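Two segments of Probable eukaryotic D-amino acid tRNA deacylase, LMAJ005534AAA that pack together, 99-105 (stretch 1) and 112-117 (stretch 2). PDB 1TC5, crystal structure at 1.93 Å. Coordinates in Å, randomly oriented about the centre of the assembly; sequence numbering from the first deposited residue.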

# COMPACT_ATOMS: atom_id res chain seq x y z
N GLN A 99 5.42 8.10 -4.18
CA GLN A 99 6.16 7.04 -3.52
C GLN A 99 7.20 6.49 -4.47
O GLN A 99 7.03 5.41 -5.00
N ALA A 100 8.28 7.25 -4.64
CA ALA A 100 9.33 6.96 -5.60
C ALA A 100 10.04 5.65 -5.24
O ALA A 100 10.56 4.97 -6.12
N SER A 101 9.99 5.31 -3.95
CA SER A 101 10.64 4.10 -3.41
C SER A 101 10.09 2.78 -3.96
O SER A 101 10.72 1.73 -3.79
N LEU A 102 8.94 2.83 -4.63
CA LEU A 102 8.36 1.70 -5.40
C LEU A 102 9.30 1.14 -6.49
O LEU A 102 9.13 -0.01 -6.92
N GLY A 103 10.26 1.97 -6.92
CA GLY A 103 11.27 1.57 -7.89
C GLY A 103 12.51 0.95 -7.27
O GLY A 103 13.37 0.48 -8.00
N GLY A 104 12.61 0.97 -5.94
CA GLY A 104 13.68 0.32 -5.22
C GLY A 104 13.78 -1.18 -5.53
O GLY A 104 12.75 -1.83 -5.75
N LYS A 105 15.00 -1.67 -5.61
CA LYS A 105 15.29 -3.09 -5.72
C LYS A 105 16.34 -3.52 -4.70
O LYS A 105 17.24 -2.75 -4.35
N GLN A 112 18.71 -0.42 -3.66
CA GLN A 112 19.21 0.54 -4.63
C GLN A 112 18.04 1.15 -5.38
O GLN A 112 17.04 0.49 -5.67
N PHE A 113 18.20 2.42 -5.71
CA PHE A 113 17.15 3.23 -6.33
C PHE A 113 17.54 3.73 -7.73
O PHE A 113 17.05 4.76 -8.22
N HIS A 114 18.37 2.96 -8.41
CA HIS A 114 18.91 3.35 -9.72
C HIS A 114 17.83 3.51 -10.81
O HIS A 114 18.04 4.25 -11.77
N GLN A 115 16.68 2.85 -10.66
CA GLN A 115 15.56 2.94 -11.62
C GLN A 115 14.73 4.23 -11.44
O GLN A 115 13.86 4.51 -12.26
N LEU A 116 14.94 4.98 -10.35
CA LEU A 116 14.13 6.17 -10.08
C LEU A 116 14.59 7.33 -10.96
O LEU A 116 15.80 7.60 -11.09
N VAL A 117 13.65 8.01 -11.59
CA VAL A 117 13.96 9.24 -12.35
C VAL A 117 14.54 10.25 -11.39
O VAL A 117 14.28 10.20 -10.18

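The contact is anchored where K105 and Q112 form an antiparallel, hydrogen-bonded pair. K105 N gives its proton to Q112 O at 3.0 Å, and Q112 N returns one to K105 O at 2.8 Å, both nearly straight, so each residue has its backbone donor and acceptor satisfied by the other. G104 CA also lies 3.4 Å from Q112 O, a CA-H...O contact that lets the same carbonyl serve a second, softer donor.

The two side chains of this pair leave on the same face of the sheet. K105, m at chi1, lays its CB 3.6 Å from Q112 NE2, and further along its CE comes within 3.7 Å of Q115 NE2. Q112 takes p at chi1, with chi2 near 93°, and its end curls closer to the contact than its first bond suggests. That bend brings OE1 to the backbone of its own stretch, where H114 N donates to Q112 OE1 at 2.9 Å.

Beyond the pair, the 3-10 segment 100-103 meets the type I turn from F113 to L116, and a single side-chain amide joins them by hydrogen bond, beside the apolar contacts of L116 and F113. Q115 points toward stretch 1 with chi1 m and chi2 t, an extended start that carries its amide to the backbone: Q115 NE2 donates to G103 O at 3.0 Å. Water 1 lies in donating geometry to G103 O (2.7 Å) and to Q112 OE1 (2.8 Å), with more acceptors in reach than it has protons, and accepts from Q115 N at 2.9 Å. One carbonyl of stretch 1 is thus approached from the turn both directly and through solvent, while Q112 OE1 is approached by a backbone amide and the water.

The apolar half depends on L116 and F113. L116 points toward stretch 1 (chi1 m, chi2 p); its CG sits 3.2 Å from A100 O, its CD2 3.7 Å from A100 CB, and its CD1 3.5 Å from G103 C. An ideal CB on G103 would fall 2.6 Å from L116 CD1, a clash, so the missing side chain makes room for the leucine. G104 follows the same rule: its ideal CB would lie 2.8 Å from F113 CE1. F113, m at chi1, starts sideways but brings its ring in obliquely, with CD1 3.5 Å from G104 CA and CE1 3.7 Å from S101 CA. S101 (p) has its OG hydrogen-bonded elsewhere in the structure.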

# COMPACT_ATOMS: atom_id res chain seq x y z
CB GLN A 99 5.19 5.93 -3.09
CG GLN A 99 4.27 6.34 -1.96
CD GLN A 99 4.98 6.32 -0.62
OE1 GLN A 99 5.15 5.24 -0.05
NE2 GLN A 99 5.44 7.49 -0.14
CB ALA A 100 10.32 8.12 -5.64
CB SER A 101 10.51 4.11 -1.90
OG SER A 101 9.16 4.35 -1.49
CB LEU A 102 7.05 2.13 -6.09
CG LEU A 102 5.82 2.37 -5.21
CD1 LEU A 102 4.70 3.07 -6.00
CD2 LEU A 102 5.33 1.05 -4.58
CB LYS A 105 15.77 -3.44 -7.14
CG LYS A 105 14.77 -3.21 -8.26
CD LYS A 105 15.49 -3.31 -9.60
CE LYS A 105 14.69 -3.96 -10.69
NZ LYS A 105 15.64 -4.49 -11.74
CB GLN A 112 20.19 -0.06 -5.63
CG GLN A 112 19.67 -1.33 -6.39
CD GLN A 112 18.99 -1.08 -7.75
OE1 GLN A 112 18.64 0.05 -8.10
NE2 GLN A 112 18.81 -2.16 -8.51
CB PHE A 113 16.83 4.41 -5.41
CG PHE A 113 16.15 3.99 -4.10
CD1 PHE A 113 14.83 3.47 -4.11
CD2 PHE A 113 16.80 4.15 -2.88
CE1 PHE A 113 14.20 3.11 -2.94
CE2 PHE A 113 16.16 3.78 -1.66
CZ PHE A 113 14.87 3.25 -1.69
CB HIS A 114 20.00 2.36 -10.14
CG HIS A 114 21.14 2.22 -9.14
ND1 HIS A 114 21.71 3.30 -8.50
CD2 HIS A 114 21.81 1.13 -8.70
CE1 HIS A 114 22.68 2.88 -7.70
NE2 HIS A 114 22.77 1.57 -7.81
CB GLN A 115 14.57 1.77 -11.45
CG GLN A 115 14.87 0.42 -12.09
CD GLN A 115 13.67 -0.58 -11.95
OE1 GLN A 115 13.34 -1.26 -12.93
NE2 GLN A 115 13.02 -0.65 -10.75
CB LEU A 116 14.19 6.58 -8.60
CG LEU A 116 13.30 5.82 -7.60
CD1 LEU A 116 13.54 4.31 -7.71
CD2 LEU A 116 13.53 6.30 -6.16
CB VAL A 117 12.68 9.90 -13.05
CG1 VAL A 117 12.12 9.04 -14.14
CG2 VAL A 117 11.61 10.28 -12.04
O HOH W 1 15.99 0.79 -8.75